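Local coordinates for protein OBCA, Oxalate Biosynthetic Component A (Burkholderia glumae, PDB 4NNB) that belongs to the oxalate biosynthetic component A family and combines an N-terminal domain with a TIM-barrel domain whose pocket holds a magnesium ion and an oxaloacetate ion, at residues L127-I131 and A162-I167; H226-D232 and S248-V254; A426-R431 and D460-L465. All coordinates share one frame; numbering follows the deposited sequence.

Interaction 1. Residues L127-I131 and A162-I167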
ATOM      1  N   LEU A 127     -19.122  -8.297  10.229  1.00 37.00           N
ATOM      2  CA  LEU A 127     -18.632  -8.102  11.591  1.00 36.63           C
ATOM      3  C   LEU A 127     -17.351  -8.922  11.820  1.00 31.54           C
ATOM      4  O   LEU A 127     -16.374  -8.423  12.378  1.00 33.57           O
ATOM      5  CB  LEU A 127     -19.718  -8.468  12.616  1.00 35.78           C
ATOM      6  CG  LEU A 127     -19.358  -8.132  14.071  1.00 39.82           C
ATOM      7  CD1 LEU A 127     -18.672  -6.775  14.151  1.00 34.64           C
ATOM      8  CD2 LEU A 127     -20.582  -8.152  14.981  1.00 33.68           C
ATOM      9  N   ALA A 128     -17.360 -10.172  11.373  1.00 29.58           N
ATOM     10  CA  ALA A 128     -16.175 -11.018  11.474  1.00 32.82           C
ATOM     11  C   ALA A 128     -14.958 -10.399  10.758  1.00 32.38           C
ATOM     12  O   ALA A 128     -13.856 -10.404  11.304  1.00 28.54           O
ATOM     13  CB  ALA A 128     -16.466 -12.420  10.945  1.00 32.04           C
ATOM     14  N   ARG A 129     -15.164  -9.859   9.554  1.00 30.60           N
ATOM     15  CA  ARG A 129     -14.080  -9.212   8.805  1.00 32.70           C
ATOM     16  C   ARG A 129     -13.509  -8.035   9.582  1.00 31.60           C
ATOM     17  O   ARG A 129     -12.299  -7.853   9.633  1.00 31.86           O
ATOM     18  CB  ARG A 129     -14.554  -8.712   7.431  1.00 33.39           C
ATOM     19  CG  ARG A 129     -14.826  -9.786   6.411  1.00 45.92           C
ATOM     20  CD  ARG A 129     -15.065  -9.218   4.996  1.00 49.24           C
ATOM     21  NE  ARG A 129     -15.737 -10.209   4.157  1.00 56.88           N
ATOM     22  CZ  ARG A 129     -16.961 -10.072   3.648  1.00 57.38           C
ATOM     23  NH1 ARG A 129     -17.666  -8.963   3.856  1.00 51.49           N
ATOM     24  NH2 ARG A 129     -17.476 -11.050   2.917  1.00 58.32           N
ATOM     25  N   ARG A 130     -14.386  -7.231  10.176  1.00 30.19           N
ATOM     26  CA  ARG A 130     -13.955  -6.091  10.973  1.00 29.19           C
ATOM     27  C   ARG A 130     -13.027  -6.519  12.100  1.00 30.85           C
ATOM     28  O   ARG A 130     -11.990  -5.891  12.335  1.00 29.72           O
ATOM     29  CB  ARG A 130     -15.161  -5.369  11.585  1.00 31.07           C
ATOM     30  CG  ARG A 130     -15.696  -4.203  10.772  1.00 44.72           C
ATOM     31  CD  ARG A 130     -16.937  -3.613  11.443  1.00 43.10           C
ATOM     32  NE  ARG A 130     -16.618  -2.552  12.397  1.00 46.23           N
ATOM     33  CZ  ARG A 130     -17.509  -1.974  13.198  1.00 50.07           C
ATOM     34  NH1 ARG A 130     -18.778  -2.366  13.170  1.00 47.87           N
ATOM     35  NH2 ARG A 130     -17.134  -1.005  14.028  1.00 49.62           N
ATOM     36  N   ILE A 131     -13.417  -7.576  12.809  1.00 30.31           N
ATOM     37  CA  ILE A 131     -12.632  -8.068  13.939  1.00 28.86           C
ATOM     38  C   ILE A 131     -11.315  -8.658  13.448  1.00 27.31           C
ATOM     39  O   ILE A 131     -10.246  -8.354  13.997  1.00 26.16           O
ATOM     40  CB  ILE A 131     -13.403  -9.131  14.745  1.00 24.95           C
ATOM     41  CG1 ILE A 131     -14.662  -8.511  15.353  1.00 33.86           C
ATOM     42  CG2 ILE A 131     -12.530  -9.701  15.842  1.00 28.76           C
ATOM     43  CD1 ILE A 131     -15.596  -9.510  15.989  1.00 32.17           C
ATOM     44  N   ALA A 162     -17.971   1.100  19.177  1.00 40.11           N
ATOM     45  CA  ALA A 162     -18.831   0.742  18.044  1.00 42.09           C
ATOM     46  C   ALA A 162     -18.679  -0.723  17.622  1.00 42.75           C
ATOM     47  O   ALA A 162     -19.649  -1.367  17.212  1.00 42.57           O
ATOM     48  CB  ALA A 162     -18.578   1.665  16.867  1.00 40.08           C
ATOM     49  N   LEU A 163     -17.461  -1.247  17.713  1.00 41.24           N
ATOM     50  CA  LEU A 163     -17.237  -2.659  17.427  1.00 40.12           C
ATOM     51  C   LEU A 163     -17.839  -3.521  18.535  1.00 35.34           C
ATOM     52  O   LEU A 163     -18.491  -4.527  18.265  1.00 34.62           O
ATOM     53  CB  LEU A 163     -15.743  -2.946  17.283  1.00 37.55           C
ATOM     54  CG  LEU A 163     -15.400  -4.349  16.782  1.00 41.04           C
ATOM     55  CD1 LEU A 163     -16.150  -4.623  15.493  1.00 42.13           C
ATOM     56  CD2 LEU A 163     -13.898  -4.469  16.550  1.00 39.41           C
ATOM     57  N   ILE A 164     -17.617  -3.119  19.784  1.00 35.84           N
ATOM     58  CA  ILE A 164     -18.101  -3.876  20.931  1.00 36.27           C
ATOM     59  C   ILE A 164     -19.627  -3.899  20.956  1.00 38.40           C
ATOM     60  O   ILE A 164     -20.245  -4.928  21.259  1.00 37.60           O
ATOM     61  CB  ILE A 164     -17.546  -3.308  22.245  1.00 36.65           C
ATOM     62  CG1 ILE A 164     -16.027  -3.489  22.284  1.00 35.88           C
ATOM     63  CG2 ILE A 164     -18.187  -3.987  23.439  1.00 30.87           C
ATOM     64  CD1 ILE A 164     -15.580  -4.925  21.971  1.00 29.87           C
ATOM     65  N   GLU A 165     -20.224  -2.758  20.627  1.00 42.15           N
ATOM     66  CA  GLU A 165     -21.675  -2.642  20.541  1.00 41.58           C
ATOM     67  C   GLU A 165     -22.244  -3.559  19.463  1.00 39.60           C
ATOM     68  O   GLU A 165     -23.272  -4.199  19.669  1.00 40.15           O
ATOM     69  CB  GLU A 165     -22.084  -1.180  20.317  1.00 41.32           C
ATOM     70  CG  GLU A 165     -21.919  -0.339  21.578  1.00 45.43           C
ATOM     71  CD  GLU A 165     -21.826   1.150  21.313  1.00 49.70           C
ATOM     72  OE1 GLU A 165     -21.923   1.574  20.137  1.00 50.64           O
ATOM     73  OE2 GLU A 165     -21.642   1.895  22.296  1.00 51.38           O
ATOM     74  N   ALA A 166     -21.561  -3.654  18.326  1.00 38.77           N
ATOM     75  CA  ALA A 166     -22.036  -4.526  17.254  1.00 40.00           C
ATOM     76  C   ALA A 166     -21.933  -6.007  17.640  1.00 39.98           C
ATOM     77  O   ALA A 166     -22.801  -6.811  17.290  1.00 38.06           O
ATOM     78  CB  ALA A 166     -21.301  -4.244  15.955  1.00 38.87           C
ATOM     79  N   ILE A 167     -20.874  -6.363  18.362  1.00 36.69           N
ATOM     80  CA  ILE A 167     -20.719  -7.726  18.860  1.00 34.86           C
ATOM     81  C   ILE A 167     -21.843  -8.034  19.860  1.00 38.44           C
ATOM     82  O   ILE A 167     -22.473  -9.094  19.817  1.00 33.87           O
ATOM     83  CB  ILE A 167     -19.346  -7.911  19.560  1.00 35.53           C
ATOM     84  CG1 ILE A 167     -18.195  -7.787  18.553  1.00 37.76           C
ATOM     85  CG2 ILE A 167     -19.287  -9.247  20.324  1.00 28.82           C
ATOM     86  CD1 ILE A 167     -16.819  -7.787  19.205  1.00 34.56           C
TER
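The backbone bond from Ile167 N to Leu163 O, 3.0 Å long, sets Leu163 and Ile167 one helical turn apart on the side of 162-167 that meets Leu127, Arg130 and Ile131. Between the two segments themselves there is no hydrogen bond, and the contact is mostly hydrocarbon, with the Arg130 guanidinium laid over it. Its hub is the CD1 methyl of Leu163. With CG swung anti to the backbone N (chi1 -171°), the side chain reaches out between the three residues of the other helix. From one direction Leu127 brings its own CD1 up to Leu163 CD1 at 3.6 Å, the two leucines meeting at a slant. Ile131 adds its CG1, a looser touch. The third neighbour is Arg130: its chain bends at chi3, and the guanidinium lies flat over the same methyl, Leu163 CD1 sitting 3.7 Å from the plane and over its centre. This is apolar packing against a planar cation, and it lies at the exposed border of the contact.

Both methyls of Leu127 touch Ala166 CB, and CD2 of Leu127 also rests on the backbone, 3.5 Å from Ala166 O. On the buried side Ile131 and Ile167 meet through their far methyls, with CD1 of Ile131 3.8 Å from CD1 of Ile167. Ile167 also leans on Leu174 and Met178 of helix 172-180, which carries the apolar layer further.

The axes of the two segments stay 11.0 Å apart at closest and run at 142° to each other, a spacing filled by branched side chains. The arrangement is a roughly antiparallel helix-helix packing within the N-terminal domain, joining helix 125-137 to helix 161-170.

Interaction 2. Residues H226-D232 and S248-V254. With MG (magnesium ion), chain B; OAA (oxaloacetate ion), chain C.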
ATOM      1  N   HIS A 226       9.653   2.967  -2.471  1.00 20.88           N
ATOM      2  CA  HIS A 226       9.628   4.312  -1.902  1.00 23.79           C
ATOM      3  C   HIS A 226      10.482   4.311  -0.637  1.00 23.99           C
ATOM      4  O   HIS A 226      10.728   3.258  -0.033  1.00 22.12           O
ATOM      5  CB  HIS A 226       8.220   4.714  -1.448  1.00 19.52           C
ATOM      6  CG  HIS A 226       7.249   4.990  -2.554  1.00 22.34           C
ATOM      7  ND1 HIS A 226       6.602   6.200  -2.679  1.00 21.46           N
ATOM      8  CD2 HIS A 226       6.759   4.193  -3.536  1.00 20.78           C
ATOM      9  CE1 HIS A 226       5.768   6.146  -3.705  1.00 22.06           C
ATOM     10  NE2 HIS A 226       5.846   4.940  -4.243  1.00 21.27           N
ATOM     11  N   THR A 227      10.896   5.500  -0.216  1.00 21.25           N
ATOM     12  CA  THR A 227      11.455   5.708   1.110  1.00 24.00           C
ATOM     13  C   THR A 227      10.546   6.650   1.894  1.00 25.60           C
ATOM     14  O   THR A 227       9.672   7.305   1.318  1.00 23.63           O
ATOM     15  CB  THR A 227      12.881   6.281   1.045  1.00 25.97           C
ATOM     16  OG1 THR A 227      12.909   7.388   0.128  1.00 22.73           O
ATOM     17  CG2 THR A 227      13.864   5.205   0.575  1.00 25.94           C
ATOM     18  N   ARG A 228      10.752   6.703   3.208  1.00 25.56           N
ATOM     19  CA  ARG A 228       9.948   7.536   4.098  1.00 25.95           C
ATOM     20  C   ARG A 228      10.860   8.332   5.020  1.00 28.36           C
ATOM     21  O   ARG A 228      11.908   7.848   5.434  1.00 27.32           O
ATOM     22  CB  ARG A 228       9.028   6.678   4.980  1.00 25.68           C
ATOM     23  CG  ARG A 228       8.056   5.760   4.233  1.00 22.79           C
ATOM     24  CD  ARG A 228       7.042   6.522   3.402  1.00 21.53           C
ATOM     25  NE  ARG A 228       6.035   5.601   2.882  1.00 24.09           N
ATOM     26  CZ  ARG A 228       4.952   5.228   3.562  1.00 25.08           C
ATOM     27  NH1 ARG A 228       4.718   5.727   4.777  1.00 23.53           N
ATOM     28  NH2 ARG A 228       4.093   4.374   3.023  1.00 22.40           N
ATOM     29  N   ASP A 229      10.434   9.542   5.367  1.00 29.96           N
ATOM     30  CA  ASP A 229      11.195  10.402   6.273  1.00 31.19           C
ATOM     31  C   ASP A 229      10.821  10.069   7.727  1.00 27.48           C
ATOM     32  O   ASP A 229       9.671  10.241   8.129  1.00 32.64           O
ATOM     33  CB  ASP A 229      10.892  11.867   5.910  1.00 33.89           C
ATOM     34  CG  ASP A 229      11.371  12.869   6.955  1.00 33.63           C
ATOM     35  OD1 ASP A 229      12.308  12.570   7.714  1.00 32.36           O
ATOM     36  OD2 ASP A 229      10.805  13.982   6.986  1.00 35.32           O
ATOM     37  N   LEU A 230      11.785   9.572   8.501  1.00 29.52           N
ATOM     38  CA  LEU A 230      11.530   9.180   9.892  1.00 35.93           C
ATOM     39  C   LEU A 230      12.217  10.108  10.900  1.00 41.21           C
ATOM     40  O   LEU A 230      12.345   9.759  12.074  1.00 38.86           O
ATOM     41  CB  LEU A 230      11.989   7.738  10.157  1.00 37.25           C
ATOM     42  CG  LEU A 230      11.492   6.611   9.246  1.00 39.15           C
ATOM     43  CD1 LEU A 230      11.848   5.243   9.823  1.00 36.68           C
ATOM     44  CD2 LEU A 230      10.000   6.729   9.018  1.00 36.37           C
ATOM     45  N   SER A 231      12.654  11.280  10.449  1.00 37.53           N
ATOM     46  CA  SER A 231      13.425  12.189  11.301  1.00 37.76           C
ATOM     47  C   SER A 231      12.572  12.819  12.406  1.00 40.42           C
ATOM     48  O   SER A 231      13.103  13.345  13.386  1.00 45.13           O
ATOM     49  CB  SER A 231      14.060  13.291  10.449  1.00 33.74           C
ATOM     50  OG  SER A 231      13.056  14.044   9.786  1.00 36.70           O
ATOM     51  N   ASP A 232      11.255  12.769  12.245  1.00 36.83           N
ATOM     52  CA  ASP A 232      10.336  13.365  13.214  1.00 43.27           C
ATOM     53  C   ASP A 232       9.849  12.375  14.304  1.00 42.08           C
ATOM     54  O   ASP A 232       8.879  12.653  15.015  1.00 46.21           O
ATOM     55  CB  ASP A 232       9.139  13.988  12.479  1.00 39.38           C
ATOM     56  CG  ASP A 232       8.180  12.934  11.920  1.00 41.32           C
ATOM     57  OD1 ASP A 232       8.581  11.757  11.834  1.00 40.67           O
ATOM     58  OD2 ASP A 232       7.032  13.274  11.558  1.00 37.56           O
ATOM     59  N   SER A 248       5.311  11.085  11.339  1.00 38.97           N
ATOM     60  CA  SER A 248       4.532  11.208  10.106  1.00 33.45           C
ATOM     61  C   SER A 248       4.744  10.034   9.135  1.00 26.38           C
ATOM     62  O   SER A 248       3.844   9.694   8.370  1.00 35.21           O
ATOM     63  CB  SER A 248       4.888  12.506   9.380  1.00 36.57           C
ATOM     64  OG  SER A 248       6.210  12.439   8.841  1.00 38.33           O
ATOM     65  N   GLN A 249       5.929   9.434   9.167  1.00 27.79           N
ATOM     66  CA  GLN A 249       6.343   8.440   8.162  1.00 30.95           C
ATOM     67  C   GLN A 249       6.094   8.959   6.748  1.00 32.23           C
ATOM     68  O   GLN A 249       5.734   8.198   5.844  1.00 29.55           O
ATOM     69  CB  GLN A 249       5.618   7.106   8.376  1.00 29.02           C
ATOM     70  CG  GLN A 249       5.670   6.603   9.822  1.00 28.29           C
ATOM     71  CD  GLN A 249       5.105   5.213   9.953  1.00 30.35           C
ATOM     72  OE1 GLN A 249       5.068   4.453   8.976  1.00 25.80           O
ATOM     73  NE2 GLN A 249       4.659   4.862  11.159  1.00 29.71           N
ATOM     74  N   ARG A 250       6.294  10.265   6.576  1.00 29.95           N
ATOM     75  CA  ARG A 250       5.913  10.965   5.360  1.00 29.86           C
ATOM     76  C   ARG A 250       6.685  10.444   4.148  1.00 25.00           C
ATOM     77  O   ARG A 250       7.888  10.180   4.218  1.00 26.22           O
ATOM     78  CB  ARG A 250       6.149  12.472   5.540  1.00 29.56           C
ATOM     79  CG  ARG A 250       5.685  13.324   4.378  1.00 41.31           C
ATOM     80  CD  ARG A 250       5.968  14.821   4.603  1.00 40.56           C
ATOM     81  NE  ARG A 250       7.339  15.029   5.055  1.00 39.84           N
ATOM     82  CZ  ARG A 250       8.384  15.185   4.246  1.00 44.76           C
ATOM     83  NH1 ARG A 250       8.224  15.179   2.925  1.00 46.53           N
ATOM     84  NH2 ARG A 250       9.595  15.354   4.757  1.00 43.07           N
ATOM     85  N   ASN A 251       5.978  10.296   3.035  1.00 27.26           N
ATOM     86  CA  ASN A 251       6.607   9.872   1.798  1.00 26.07           C
ATOM     87  C   ASN A 251       7.654  10.886   1.403  1.00 27.54           C
ATOM     88  O   ASN A 251       7.373  12.082   1.380  1.00 25.22           O
ATOM     89  CB  ASN A 251       5.581   9.767   0.683  1.00 23.24           C
ATOM     90  CG  ASN A 251       6.190   9.248  -0.600  1.00 25.11           C
ATOM     91  OD1 ASN A 251       6.688   8.115  -0.647  1.00 26.56           O
ATOM     92  ND2 ASN A 251       6.146  10.058  -1.651  1.00 25.21           N
ATOM     93  N   GLN A 252       8.854  10.404   1.098  1.00 25.57           N
ATOM     94  CA  GLN A 252       9.987  11.275   0.809  1.00 26.13           C
ATOM     95  C   GLN A 252      11.148  10.484   0.209  1.00 25.07           C
ATOM     96  O   GLN A 252      11.545   9.431   0.735  1.00 26.47           O
ATOM     97  CB  GLN A 252      10.446  11.975   2.095  1.00 28.81           C
ATOM     98  CG  GLN A 252      11.622  12.903   1.889  1.00 30.30           C
ATOM     99  CD  GLN A 252      11.268  14.045   0.953  1.00 40.58           C
ATOM    100  OE1 GLN A 252      10.289  14.764   1.172  1.00 41.50           O
ATOM    101  NE2 GLN A 252      12.049  14.200  -0.114  1.00 40.87           N
ATOM    102  N   ILE A 253      11.685  10.983  -0.900  1.00 22.94           N
ATOM    103  CA  ILE A 253      12.920  10.455  -1.447  1.00 23.88           C
ATOM    104  C   ILE A 253      14.046  10.768  -0.460  1.00 28.44           C
ATOM    105  O   ILE A 253      14.381  11.931  -0.233  1.00 25.90           O
ATOM    106  CB  ILE A 253      13.236  11.073  -2.833  1.00 26.22           C
ATOM    107  CG1 ILE A 253      12.185  10.635  -3.869  1.00 26.46           C
ATOM    108  CG2 ILE A 253      14.638  10.675  -3.287  1.00 24.15           C
ATOM    109  CD1 ILE A 253      12.015  11.615  -5.064  1.00 24.11           C
ATOM    110  N   VAL A 254      14.621   9.726   0.132  1.00 25.35           N
ATOM    111  CA  VAL A 254      15.687   9.900   1.110  1.00 27.34           C
ATOM    112  C   VAL A 254      16.952   9.312   0.521  1.00 26.41           C
ATOM    113  O   VAL A 254      17.079   8.087   0.386  1.00 24.15           O
ATOM    114  CB  VAL A 254      15.343   9.206   2.441  1.00 26.00           C
ATOM    115  CG1 VAL A 254      16.483   9.396   3.455  1.00 28.44           C
ATOM    116  CG2 VAL A 254      14.034   9.734   2.986  1.00 25.14           C
TER
HETATM  117 MG    MG B 601       4.857   4.394  -6.009  1.00 27.40          MG
HETATM  118  O1  OAA C 602       5.771   7.297  -9.153  1.00 34.84           O
HETATM  119  O2  OAA C 602       5.760   5.825  -7.426  1.00 27.38           O
HETATM  120  O4  OAA C 602       1.239   7.246  -5.193  1.00 33.56           O
HETATM  121  O5  OAA C 602       2.320   9.057  -6.111  1.00 36.32           O
HETATM  122  O3  OAA C 602       3.680   5.866  -5.687  1.00 31.31           O
HETATM  123  C1  OAA C 602       5.169   6.756  -8.125  1.00 29.88           C
HETATM  124  C2  OAA C 602       3.777   7.234  -7.773  1.00 29.72           C
HETATM  125  C3  OAA C 602       3.285   6.888  -6.386  1.00 28.77           C
HETATM  126  C4  OAA C 602       2.232   7.781  -5.858  1.00 25.58           C
HETATM  127  O   HOH W   1       9.808   7.925  -1.685  1.00 24.22           O
HETATM  128  O   HOH W   2       8.274   9.421  10.882  1.00 33.18           O
HETATM  129  O   HOH W   3       3.324   3.916  -7.600  1.00 31.61           O
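His226 and Asn251 make the cross-segment hydrogen bond nearest the metal: ND1 of His226 donates to Asn251 OD1 at 2.8 Å, with the oxygen close to the ring plane. NE2 of His226 binds the magnesium ion at 2.1 Å, alongside His224, Glu475, the oxaloacetate ion and a water, and the amide nitrogen of Asn251 is held by Arg281 O.

Backbone bonds join the two segments in antiparallel fashion, Gln252 N to Thr227 O and Asp229 N to Arg250 O. Among side-chain-to-backbone bonds, Thr227 OG1 gives to Gln252 O, a short 2.5 Å, and accepts from Val254 N at 2.9 Å. Its chi1 of 48° sets that oxygen between its own N and carbonyl carbon, where it can do both. Arg228 NH1 donates to Gln249 O at 2.9 Å, while NE and NH2 hydrogen-bond to backbone carbonyls of Gly14, Ile13 and Pro17.

Of the carboxylates, Asp232 OD2 takes both Ser248 N and Ser248 OG, the hydroxyl from above its plane. Asp229 OD2 pairs with Arg250 NH2 in a salt bridge whose hydrogen bond is weak and bent.

Gripped at both nitrogens, the His226 ring has its rotation fixed, and Asn251 acts as a second-shell residue that orients a metal ligand.

Interaction 3. Residues A426-R431 and D460-L465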
ATOM      1  N   ALA A 426     -14.554  -3.282 -16.157  1.00 38.09           N
ATOM      2  CA  ALA A 426     -13.153  -2.895 -16.017  1.00 38.43           C
ATOM      3  C   ALA A 426     -12.459  -2.981 -17.365  1.00 38.96           C
ATOM      4  O   ALA A 426     -11.804  -2.022 -17.805  1.00 35.53           O
ATOM      5  CB  ALA A 426     -12.452  -3.783 -14.999  1.00 33.01           C
ATOM      6  N   ILE A 427     -12.614  -4.132 -18.018  1.00 32.84           N
ATOM      7  CA  ILE A 427     -12.049  -4.356 -19.346  1.00 38.03           C
ATOM      8  C   ILE A 427     -12.542  -3.328 -20.369  1.00 38.45           C
ATOM      9  O   ILE A 427     -11.746  -2.819 -21.163  1.00 35.52           O
ATOM     10  CB  ILE A 427     -12.319  -5.797 -19.845  1.00 36.39           C
ATOM     11  CG1 ILE A 427     -11.515  -6.785 -19.006  1.00 33.68           C
ATOM     12  CG2 ILE A 427     -11.928  -5.954 -21.302  1.00 36.33           C
ATOM     13  CD1 ILE A 427     -11.618  -8.229 -19.463  1.00 37.26           C
ATOM     14  N   GLY A 428     -13.839  -3.018 -20.340  1.00 37.97           N
ATOM     15  CA  GLY A 428     -14.410  -2.042 -21.256  1.00 40.64           C
ATOM     16  C   GLY A 428     -13.812  -0.653 -21.079  1.00 40.65           C
ATOM     17  O   GLY A 428     -13.616   0.082 -22.050  1.00 38.40           O
ATOM     18  N   GLN A 429     -13.524  -0.287 -19.834  1.00 34.59           N
ATOM     19  CA  GLN A 429     -12.904   1.005 -19.564  1.00 37.14           C
ATOM     20  C   GLN A 429     -11.420   1.006 -19.931  1.00 33.73           C
ATOM     21  O   GLN A 429     -10.916   1.976 -20.502  1.00 33.75           O
ATOM     22  CB  GLN A 429     -13.093   1.390 -18.097  1.00 37.52           C
ATOM     23  CG  GLN A 429     -14.510   1.790 -17.751  1.00 39.46           C
ATOM     24  CD  GLN A 429     -14.865   3.136 -18.326  1.00 39.90           C
ATOM     25  OE1 GLN A 429     -14.303   4.157 -17.927  1.00 37.12           O
ATOM     26  NE2 GLN A 429     -15.788   3.149 -19.283  1.00 36.37           N
ATOM     27  N   LEU A 430     -10.725  -0.083 -19.614  1.00 32.20           N
ATOM     28  CA  LEU A 430      -9.276  -0.113 -19.762  1.00 32.31           C
ATOM     29  C   LEU A 430      -8.823  -0.480 -21.169  1.00 34.84           C
ATOM     30  O   LEU A 430      -7.718  -0.114 -21.571  1.00 27.27           O
ATOM     31  CB  LEU A 430      -8.634  -1.053 -18.728  1.00 26.32           C
ATOM     32  CG  LEU A 430      -8.755  -0.609 -17.268  1.00 27.14           C
ATOM     33  CD1 LEU A 430      -8.263  -1.722 -16.326  1.00 28.05           C
ATOM     34  CD2 LEU A 430      -7.964   0.677 -17.044  1.00 27.24           C
ATOM     35  N   ARG A 431      -9.670  -1.197 -21.914  1.00 30.34           N
ATOM     36  CA  ARG A 431      -9.278  -1.680 -23.244  1.00 32.87           C
ATOM     37  C   ARG A 431      -8.771  -0.587 -24.203  1.00 27.63           C
ATOM     38  O   ARG A 431      -7.697  -0.749 -24.785  1.00 27.28           O
ATOM     39  CB  ARG A 431     -10.397  -2.512 -23.905  1.00 37.15           C
ATOM     40  CG  ARG A 431     -10.098  -2.930 -25.341  1.00 38.00           C
ATOM     41  CD  ARG A 431      -9.650  -4.367 -25.418  1.00 43.34           C
ATOM     42  NE  ARG A 431     -10.751  -5.265 -25.077  1.00 45.86           N
ATOM     43  CZ  ARG A 431     -10.594  -6.530 -24.712  1.00 42.88           C
ATOM     44  NH1 ARG A 431      -9.377  -7.045 -24.629  1.00 40.09           N
ATOM     45  NH2 ARG A 431     -11.651  -7.273 -24.418  1.00 44.84           N
ATOM     46  N   ASP A 460      -8.149 -11.582 -13.642  1.00 29.24           N
ATOM     47  CA  ASP A 460      -9.093 -11.648 -14.758  1.00 35.58           C
ATOM     48  C   ASP A 460      -8.895 -10.465 -15.709  1.00 38.46           C
ATOM     49  O   ASP A 460      -8.849 -10.641 -16.929  1.00 34.61           O
ATOM     50  CB  ASP A 460     -10.539 -11.666 -14.271  1.00 35.93           C
ATOM     51  CG  ASP A 460     -10.948 -13.008 -13.676  1.00 40.14           C
ATOM     52  OD1 ASP A 460     -10.344 -14.042 -14.028  1.00 45.11           O
ATOM     53  OD2 ASP A 460     -11.880 -13.015 -12.851  1.00 45.42           O
ATOM     54  N   VAL A 461      -8.773  -9.265 -15.139  1.00 31.07           N
ATOM     55  CA  VAL A 461      -8.610  -8.054 -15.940  1.00 33.15           C
ATOM     56  C   VAL A 461      -7.304  -8.064 -16.718  1.00 30.76           C
ATOM     57  O   VAL A 461      -7.273  -7.722 -17.898  1.00 30.92           O
ATOM     58  CB  VAL A 461      -8.685  -6.787 -15.074  1.00 30.87           C
ATOM     59  CG1 VAL A 461      -8.294  -5.551 -15.883  1.00 32.81           C
ATOM     60  CG2 VAL A 461     -10.073  -6.623 -14.515  1.00 30.43           C
ATOM     61  N   ALA A 462      -6.221  -8.480 -16.068  1.00 29.90           N
ATOM     62  CA  ALA A 462      -4.918  -8.481 -16.717  1.00 28.20           C
ATOM     63  C   ALA A 462      -4.856  -9.500 -17.857  1.00 38.32           C
ATOM     64  O   ALA A 462      -4.276  -9.244 -18.925  1.00 31.66           O
ATOM     65  CB  ALA A 462      -3.824  -8.756 -15.705  1.00 31.74           C
ATOM     66  N   LEU A 463      -5.433 -10.670 -17.611  1.00 35.62           N
ATOM     67  CA  LEU A 463      -5.418 -11.734 -18.599  1.00 33.66           C
ATOM     68  C   LEU A 463      -6.310 -11.358 -19.782  1.00 33.33           C
ATOM     69  O   LEU A 463      -5.954 -11.589 -20.938  1.00 36.62           O
ATOM     70  CB  LEU A 463      -5.860 -13.050 -17.948  1.00 36.23           C
ATOM     71  CG  LEU A 463      -4.763 -14.104 -17.740  1.00 40.98           C
ATOM     72  CD1 LEU A 463      -3.377 -13.513 -17.591  1.00 42.58           C
ATOM     73  CD2 LEU A 463      -5.078 -15.018 -16.562  1.00 40.93           C
ATOM     74  N   GLY A 464      -7.451 -10.746 -19.491  1.00 34.81           N
ATOM     75  CA  GLY A 464      -8.402 -10.393 -20.528  1.00 39.54           C
ATOM     76  C   GLY A 464      -7.937  -9.232 -21.388  1.00 41.92           C
ATOM     77  O   GLY A 464      -8.418  -9.053 -22.511  1.00 40.04           O
ATOM     78  N   LEU A 465      -7.010  -8.434 -20.858  1.00 35.69           N
ATOM     79  CA  LEU A 465      -6.473  -7.290 -21.593  1.00 34.53           C
ATOM     80  C   LEU A 465      -5.206  -7.658 -22.340  1.00 33.08           C
ATOM     81  O   LEU A 465      -4.703  -6.873 -23.147  1.00 35.94           O
ATOM     82  CB  LEU A 465      -6.189  -6.123 -20.645  1.00 28.89           C
ATOM     83  CG  LEU A 465      -7.411  -5.386 -20.121  1.00 34.56           C
ATOM     84  CD1 LEU A 465      -7.024  -4.430 -18.983  1.00 30.32           C
ATOM     85  CD2 LEU A 465      -8.140  -4.644 -21.250  1.00 32.89           C
TER
HETATM   86  O   HOH W   4      -6.269  -5.453 -24.601  1.00 40.93           O
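Leu430 and Leu465 stand at about a right angle to each other, the CD1 methyl of Leu465 pressing on Leu430 CB at 3.7 Å. The other branch of Leu465 works separately: CD2 lies on the backbone of Arg431, the residue after Leu430, 3.7 Å from Arg431 CA. Leu430 meets Val461 crosswise too, its CD1 coming to Val461 CG1. One turn earlier, Ala426 points its methyl toward Val461, CB to CG2 3.7 Å.

Ile427 is set differently. It slides past Leu465 in the reverse direction, touching Leu465 CD2 with CG2, while CD1 settles against Gly464 CA at 4.0 Å, where no side chain stands in the way.

These segments belong to helices 416-440 and 458-465, which precede two successive parallel strands of the barrel, 444-449 and 469-472. They are neighbours in the outer helical layer of the TIM barrel; the axes of the two segments are inclined at 50° and 10.0 Å apart at closest. Leu430 and Val461 both reach inward to Ile448 on strand 444-449.

At the outer border Arg431 folds back, bent at chi2 and chi3, and lays one face of its guanidinium against Ile427 CG2, toward the rim of the group. In this pose NH1 makes a weak bond to Gly464 O, 3.1 Å long and bent to 135°. A water donates to Leu465 O at 2.6 Å and weakly accepts from Arg431 NH1.

How the interactions relate
All three contacts are partly buried, yet they sit in different places: interaction 2 has its centre about 15 Å from that of the chain, interactions 1 and 3 theirs at 24 and 22 Å. They share no helix or strand, and their nearest atoms stay about 17 to 20 Å apart. Interactions 1 and 3 are both helix pairs held by methyl groups with an arginine at the border, but one is near antiparallel in the N-terminal domain and the other joins two outer helices of the barrel. Interaction 2 is mainly polar, as suits loops and short strands beside a metal site, and it lies across the chain's centre from interaction 3.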